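Local coordinates for coiled-coil quantitatively-enriched protein 1 (PDB 7CUJ) that links telomeres to the meiotic centrosome during meiotic nuclear reorganization and is required for telomere length regulation and chromosome segregation, at residues D13-P17 against T282-A286; S102-L107 against R210-L214. All coordinates share one frame; numbering follows the deposited sequence.

Contact 1 of 2, residues D13-P17 against T282-A286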
ATOM      1  N   ASP A  13      12.731   3.561  33.661  1.00 41.88           N
ATOM      2  CA  ASP A  13      11.602   3.720  32.759  1.00 38.81           C
ATOM      3  C   ASP A  13      10.302   3.868  33.543  1.00 36.22           C
ATOM      4  O   ASP A  13      10.073   3.159  34.519  1.00 37.36           O
ATOM      5  CB  ASP A  13      11.470   2.526  31.811  1.00 41.17           C
ATOM      6  CG  ASP A  13      12.741   2.229  31.037  1.00 43.83           C
ATOM      7  OD1 ASP A  13      13.503   3.181  30.774  1.00 44.01           O
ATOM      8  OD2 ASP A  13      12.962   1.044  30.711  1.00 46.75           O
ATOM      9  N   ILE A  14       9.451   4.783  33.070  1.00 33.00           N
ATOM     10  CA  ILE A  14       8.100   4.961  33.572  1.00 31.40           C
ATOM     11  C   ILE A  14       7.134   4.600  32.446  1.00 30.11           C
ATOM     12  O   ILE A  14       6.947   5.368  31.503  1.00 28.51           O
ATOM     13  CB  ILE A  14       7.893   6.401  34.088  1.00 30.21           C
ATOM     14  CG1 ILE A  14       8.902   6.753  35.186  1.00 31.62           C
ATOM     15  CG2 ILE A  14       6.457   6.611  34.549  1.00 29.42           C
ATOM     16  CD1 ILE A  14       9.043   8.231  35.460  1.00 31.69           C
ATOM     17  N   GLY A  15       6.544   3.406  32.552  1.00 30.96           N
ATOM     18  CA  GLY A  15       5.570   2.940  31.582  1.00 30.07           C
ATOM     19  C   GLY A  15       4.209   3.590  31.805  1.00 31.01           C
ATOM     20  O   GLY A  15       3.593   3.403  32.851  1.00 34.06           O
ATOM     21  N   LEU A  16       3.754   4.346  30.800  1.00 29.67           N
ATOM     22  CA  LEU A  16       2.485   5.052  30.857  1.00 30.67           C
ATOM     23  C   LEU A  16       1.599   4.573  29.712  1.00 30.87           C
ATOM     24  O   LEU A  16       2.068   4.413  28.586  1.00 30.84           O
ATOM     25  CB  LEU A  16       2.749   6.556  30.734  1.00 29.06           C
ATOM     26  CG  LEU A  16       3.478   7.207  31.909  1.00 29.56           C
ATOM     27  CD1 LEU A  16       3.998   8.581  31.524  1.00 28.13           C
ATOM     28  CD2 LEU A  16       2.568   7.308  33.123  1.00 30.72           C
ATOM     29  N   PRO A  17       0.288   4.346  29.953  1.00 32.89           N
ATOM     30  CA  PRO A  17      -0.588   3.781  28.925  1.00 33.22           C
ATOM     31  C   PRO A  17      -0.992   4.810  27.871  1.00 31.86           C
ATOM     32  O   PRO A  17      -1.079   6.002  28.158  1.00 31.22           O
ATOM     33  CB  PRO A  17      -1.812   3.319  29.730  1.00 35.46           C
ATOM     34  CG  PRO A  17      -1.862   4.269  30.913  1.00 36.84           C
ATOM     35  CD  PRO A  17      -0.418   4.619  31.217  1.00 34.44           C
ATOM     36  N   THR A 282      -2.234   6.292  36.176  1.00 56.87           N
ATOM     37  CA  THR A 282      -1.290   7.383  35.974  1.00 54.29           C
ATOM     38  C   THR A 282      -1.004   8.084  37.301  1.00 55.29           C
ATOM     39  O   THR A 282       0.144   8.413  37.590  1.00 51.75           O
ATOM     40  CB  THR A 282      -1.773   8.355  34.889  1.00 52.76           C
ATOM     41  OG1 THR A 282      -2.083   7.602  33.715  1.00 51.07           O
ATOM     42  CG2 THR A 282      -0.755   9.422  34.552  1.00 48.53           C
ATOM     43  N   ARG A 283      -2.058   8.298  38.098  1.00 58.25           N
ATOM     44  CA  ARG A 283      -1.939   8.966  39.384  1.00 61.25           C
ATOM     45  C   ARG A 283      -1.153   8.093  40.358  1.00 60.88           C
ATOM     46  O   ARG A 283      -0.293   8.597  41.075  1.00 62.28           O
ATOM     47  CB  ARG A 283      -3.322   9.324  39.935  1.00 66.00           C
ATOM     48  CG  ARG A 283      -3.935  10.542  39.262  1.00 68.21           C
ATOM     49  CD  ARG A 283      -5.406  10.744  39.552  1.00 74.14           C
ATOM     50  NE  ARG A 283      -5.893  11.885  38.787  1.00 76.04           N
ATOM     51  CZ  ARG A 283      -7.086  12.449  38.930  1.00 80.36           C
ATOM     52  NH1 ARG A 283      -7.944  11.985  39.824  1.00 83.79           N
ATOM     53  NH2 ARG A 283      -7.416  13.484  38.178  1.00 81.14           N
ATOM     54  N   ASP A 284      -1.452   6.788  40.362  1.00 60.66           N
ATOM     55  CA  ASP A 284      -0.805   5.837  41.253  1.00 61.57           C
ATOM     56  C   ASP A 284       0.682   5.735  40.926  1.00 57.00           C
ATOM     57  O   ASP A 284       1.506   5.622  41.832  1.00 56.21           O
ATOM     58  CB  ASP A 284      -1.520   4.482  41.250  1.00 66.65           C
ATOM     59  CG  ASP A 284      -2.803   4.467  42.066  1.00 73.81           C
ATOM     60  OD1 ASP A 284      -3.411   5.548  42.235  1.00 77.14           O
ATOM     61  OD2 ASP A 284      -3.186   3.375  42.535  1.00 80.83           O
ATOM     62  N   ILE A 285       1.016   5.787  39.629  1.00 51.94           N
ATOM     63  CA  ILE A 285       2.407   5.790  39.206  1.00 48.37           C
ATOM     64  C   ILE A 285       3.062   7.097  39.654  1.00 48.81           C
ATOM     65  O   ILE A 285       4.197   7.086  40.123  1.00 48.28           O
ATOM     66  CB  ILE A 285       2.550   5.536  37.689  1.00 44.97           C
ATOM     67  CG1 ILE A 285       2.197   4.091  37.324  1.00 45.61           C
ATOM     68  CG2 ILE A 285       3.947   5.898  37.206  1.00 41.10           C
ATOM     69  CD1 ILE A 285       1.870   3.885  35.861  1.00 43.61           C
ATOM     70  N   ALA A 286       2.321   8.207  39.533  1.00 49.57           N
ATOM     71  CA  ALA A 286       2.833   9.532  39.848  1.00 51.52           C
ATOM     72  C   ALA A 286       3.082   9.682  41.349  1.00 54.06           C
ATOM     73  O   ALA A 286       4.109  10.228  41.750  1.00 54.48           O
ATOM     74  CB  ALA A 286       1.889  10.591  39.333  1.00 50.82           C
TER
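Ile14 and Leu16, on strand 11-16 at one edge of the parallel sheet of this chain's alpha/beta fold, meet Ile285 and Thr282 on helix 275-294. The sheet is the core of this domain of the longer coiled-coil protein. The helix segment runs nearly antiparallel to the strand segment, at 164°, with 9.7 Å between their axes.

Most of the contact is apolar. Ile14 CG2 touches Ile285 CG2 at 3.7 Å, and the two isoleucines lie alongside, running opposite ways. In Ile14 this methyl stands anti to the backbone N, and the bond from CA to CB points toward the helix. Leu16 lies roughly perpendicular to Thr282, and its CD2 is 4.2 Å from Thr282 CG2. The same CD2 is 4.4 Å from Ile285 CD1, so this methyl lies near two residues about one helical turn apart. Leu304 touches both Ile14 and Ile285, and Phe106 of helix 102-112 also packs on Ile14.

No hydrogen bond joins the two segments. Thr282 OG1 turns back to its own helix and bonds to Ile278 O. Its CG2 methyl is then the part that meets Leu16. Pro17 O is bonded to Ser102 OG, while the proline ring brings CD to 4.2 Å from Thr282 OG1.

At Gly15 the helix meets backbone rather than a side chain: Ile285 CD1 sits 3.5 Å from Gly15 O.

Contact 2 of 2, residues S102-L107 against R210-L214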
ATOM      1  N   SER A 102      -1.144  10.588  28.808  1.00 40.03           N
ATOM      2  CA  SER A 102      -0.758  10.073  30.111  1.00 39.72           C
ATOM      3  C   SER A 102       0.508  10.770  30.599  1.00 37.23           C
ATOM      4  O   SER A 102       0.793  10.764  31.791  1.00 38.93           O
ATOM      5  CB  SER A 102      -0.532   8.587  30.052  1.00 39.96           C
ATOM      6  OG  SER A 102      -1.745   7.881  30.248  1.00 45.12           O
ATOM      7  N   LYS A 103       1.274  11.338  29.661  1.00 34.92           N
ATOM      8  CA  LYS A 103       2.547  11.962  29.980  1.00 34.64           C
ATOM      9  C   LYS A 103       2.312  13.317  30.647  1.00 37.32           C
ATOM     10  O   LYS A 103       2.918  13.614  31.674  1.00 37.80           O
ATOM     11  CB  LYS A 103       3.417  12.072  28.726  1.00 30.89           C
ATOM     12  CG  LYS A 103       4.004  10.753  28.250  1.00 28.61           C
ATOM     13  CD  LYS A 103       4.918  10.892  27.059  1.00 28.25           C
ATOM     14  CE  LYS A 103       5.566   9.575  26.689  1.00 26.80           C
ATOM     15  NZ  LYS A 103       6.401   9.706  25.472  1.00 26.28           N
ATOM     16  N   PHE A 104       1.429  14.126  30.049  1.00 39.02           N
ATOM     17  CA  PHE A 104       1.034  15.407  30.609  1.00 40.48           C
ATOM     18  C   PHE A 104       0.431  15.203  31.999  1.00 43.57           C
ATOM     19  O   PHE A 104       0.802  15.902  32.942  1.00 45.63           O
ATOM     20  CB  PHE A 104       0.064  16.131  29.671  1.00 40.75           C
ATOM     21  CG  PHE A 104       0.711  17.023  28.642  1.00 39.77           C
ATOM     22  CD1 PHE A 104       1.633  16.516  27.737  1.00 37.57           C
ATOM     23  CD2 PHE A 104       0.383  18.370  28.564  1.00 41.74           C
ATOM     24  CE1 PHE A 104       2.223  17.340  26.789  1.00 38.03           C
ATOM     25  CE2 PHE A 104       0.971  19.192  27.612  1.00 42.01           C
ATOM     26  CZ  PHE A 104       1.890  18.676  26.726  1.00 40.06           C
ATOM     27  N   LEU A 105      -0.488  14.233  32.109  1.00 43.55           N
ATOM     28  CA  LEU A 105      -1.176  13.945  33.358  1.00 45.66           C
ATOM     29  C   LEU A 105      -0.170  13.490  34.413  1.00 44.84           C
ATOM     30  O   LEU A 105      -0.266  13.894  35.571  1.00 46.41           O
ATOM     31  CB  LEU A 105      -2.259  12.885  33.126  1.00 46.42           C
ATOM     32  CG  LEU A 105      -3.036  12.444  34.369  1.00 48.77           C
ATOM     33  CD1 LEU A 105      -3.753  13.616  35.025  1.00 50.41           C
ATOM     34  CD2 LEU A 105      -4.028  11.343  34.026  1.00 50.49           C
ATOM     35  N   PHE A 106       0.791  12.652  33.997  1.00 42.01           N
ATOM     36  CA  PHE A 106       1.833  12.179  34.894  1.00 40.67           C
ATOM     37  C   PHE A 106       2.579  13.366  35.500  1.00 42.08           C
ATOM     38  O   PHE A 106       2.751  13.430  36.715  1.00 43.17           O
ATOM     39  CB  PHE A 106       2.796  11.221  34.188  1.00 37.07           C
ATOM     40  CG  PHE A 106       4.022  10.880  34.996  1.00 36.92           C
ATOM     41  CD1 PHE A 106       3.982   9.884  35.963  1.00 37.96           C
ATOM     42  CD2 PHE A 106       5.209  11.577  34.815  1.00 36.60           C
ATOM     43  CE1 PHE A 106       5.105   9.582  36.720  1.00 38.05           C
ATOM     44  CE2 PHE A 106       6.331  11.277  35.575  1.00 36.94           C
ATOM     45  CZ  PHE A 106       6.277  10.280  36.526  1.00 37.52           C
ATOM     46  N   LEU A 107       3.008  14.296  34.639  1.00 41.47           N
ATOM     47  CA  LEU A 107       3.821  15.428  35.056  1.00 44.10           C
ATOM     48  C   LEU A 107       3.033  16.328  36.006  1.00 47.69           C
ATOM     49  O   LEU A 107       3.599  16.868  36.954  1.00 49.28           O
ATOM     50  CB  LEU A 107       4.303  16.190  33.817  1.00 41.69           C
ATOM     51  CG  LEU A 107       5.413  15.506  33.016  1.00 39.27           C
ATOM     52  CD1 LEU A 107       5.637  16.214  31.690  1.00 38.50           C
ATOM     53  CD2 LEU A 107       6.710  15.440  33.809  1.00 38.33           C
ATOM     54  N   ARG A 210      12.616   8.056  32.187  1.00 38.37           N
ATOM     55  CA  ARG A 210      12.110   7.993  30.824  1.00 34.99           C
ATOM     56  C   ARG A 210      10.607   7.729  30.849  1.00 31.70           C
ATOM     57  O   ARG A 210      10.156   6.738  31.419  1.00 32.00           O
ATOM     58  CB  ARG A 210      12.830   6.908  30.016  1.00 34.95           C
ATOM     59  CG  ARG A 210      14.307   7.183  29.772  1.00 35.98           C
ATOM     60  CD  ARG A 210      14.866   6.275  28.695  1.00 36.57           C
ATOM     61  NE  ARG A 210      14.847   4.868  29.075  1.00 37.79           N
ATOM     62  CZ  ARG A 210      15.118   3.858  28.255  1.00 38.22           C
ATOM     63  NH1 ARG A 210      15.428   4.092  26.992  1.00 38.89           N
ATOM     64  NH2 ARG A 210      15.079   2.615  28.698  1.00 40.14           N
ATOM     65  N   LEU A 211       9.847   8.642  30.237  1.00 29.46           N
ATOM     66  CA  LEU A 211       8.428   8.445  29.994  1.00 27.81           C
ATOM     67  C   LEU A 211       8.291   7.654  28.695  1.00 25.85           C
ATOM     68  O   LEU A 211       8.633   8.149  27.622  1.00 24.78           O
ATOM     69  CB  LEU A 211       7.751   9.818  29.887  1.00 27.43           C
ATOM     70  CG  LEU A 211       7.355  10.513  31.195  1.00 28.01           C
ATOM     71  CD1 LEU A 211       8.302  10.191  32.342  1.00 28.79           C
ATOM     72  CD2 LEU A 211       7.237  12.015  30.999  1.00 26.71           C
ATOM     73  N   ILE A 212       7.819   6.407  28.820  1.00 25.65           N
ATOM     74  CA  ILE A 212       7.712   5.492  27.698  1.00 25.17           C
ATOM     75  C   ILE A 212       6.275   4.985  27.624  1.00 25.14           C
ATOM     76  O   ILE A 212       5.776   4.387  28.575  1.00 26.97           O
ATOM     77  CB  ILE A 212       8.730   4.339  27.831  1.00 26.23           C
ATOM     78  CG1 ILE A 212      10.171   4.860  27.785  1.00 27.01           C
ATOM     79  CG2 ILE A 212       8.482   3.280  26.765  1.00 25.48           C
ATOM     80  CD1 ILE A 212      11.226   3.822  28.093  1.00 28.31           C
ATOM     81  N   HIS A 213       5.620   5.230  26.484  1.00 23.26           N
ATOM     82  CA  HIS A 213       4.255   4.771  26.288  1.00 23.99           C
ATOM     83  C   HIS A 213       4.233   3.263  26.054  1.00 24.46           C
ATOM     84  O   HIS A 213       4.978   2.749  25.220  1.00 23.14           O
ATOM     85  CB  HIS A 213       3.563   5.542  25.157  1.00 23.09           C
ATOM     86  CG  HIS A 213       2.749   6.693  25.639  1.00 23.19           C
ATOM     87  ND1 HIS A 213       2.967   7.982  25.202  1.00 23.46           N
ATOM     88  CD2 HIS A 213       1.730   6.756  26.521  1.00 24.61           C
ATOM     89  CE1 HIS A 213       2.113   8.793  25.793  1.00 24.10           C
ATOM     90  NE2 HIS A 213       1.341   8.066  26.604  1.00 24.75           N
ATOM     91  N   LEU A 214       3.365   2.577  26.805  1.00 25.68           N
ATOM     92  CA  LEU A 214       3.211   1.134  26.710  1.00 26.84           C
ATOM     93  C   LEU A 214       2.623   0.780  25.345  1.00 26.61           C
ATOM     94  O   LEU A 214       1.562   1.282  24.969  1.00 27.05           O
ATOM     95  CB  LEU A 214       2.311   0.636  27.846  1.00 29.34           C
ATOM     96  CG  LEU A 214       2.926   0.625  29.247  1.00 31.24           C
ATOM     97  CD1 LEU A 214       1.841   0.577  30.312  1.00 33.09           C
ATOM     98  CD2 LEU A 214       3.869  -0.554  29.420  1.00 32.29           C
TER
HETATM   99  O   HOH W   1      -1.737   8.864  26.854  1.00 39.99           O
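The His213 imidazole is met by Lys103 and Ser102 of helix 102-112, both at an oblique approach. Lys103 CE lies 3.4 Å from His213 ND1, and Lys103 CG is 3.7 Å from His213 CE1. Ser102 CB comes to 4.0 Å from His213 NE2. Leu211 CD1 approaches the Phe106 ring, also obliquely, 3.9 Å from Phe106 CE2. One face of the Arg210 guanidinium is covered by Ile212 CD1 of its own strand, over the centre.

Lys103 runs out extended beyond CG, with chi2 to chi4 all near 180°. It passes between His213 and Leu211, and its CE is 3.9 Å from Leu211 CB. The ammonium of this buried lysine pairs with Glu218 in a salt bridge and bonds to Tyr189 O. Glu218 also accepts a bond from His213 N, which ties the lysine's partner to the strand. With an alanine here, Glu218 and Tyr189 O are likely to lose their partner, and a gap would probably open beside His213 and Leu211.

A water bridges the segments at the helix start. It accepts from Ser102 N at 2.7 Å and is 3.2 Å from His213 NE2. Leu107 CG adds a looser apolar contact, 4.4 Å from Leu211 CD2.

Together these groups form the buried layer between a helix and strand 208-213 of the parallel sheet, the two segments running at 144°, as in alpha/beta folds.

Strand 11-16 comes first; after several helices the chain forms helix 102-112, and later strand 208-213 and helix 275-294. Contact 2 closes its loop when strand 208-213 arrives against helix 102-112. Contact 1, closed later by helix 275-294 against the first strand, encloses that loop entirely. Their centres are 6 Å apart. Strands 11-16 and 208-213 are parallel neighbours in the sheet, and the salt bridge from Asp13 OD1 to Arg210 NH2, at 2.7 Å, joins the two contacts. Helices 102-112 and 275-294 also touch, through Phe106 on Ile285 and Leu105 on Thr282. The two contacts thus tie one border of the sheet to two helices that pack together.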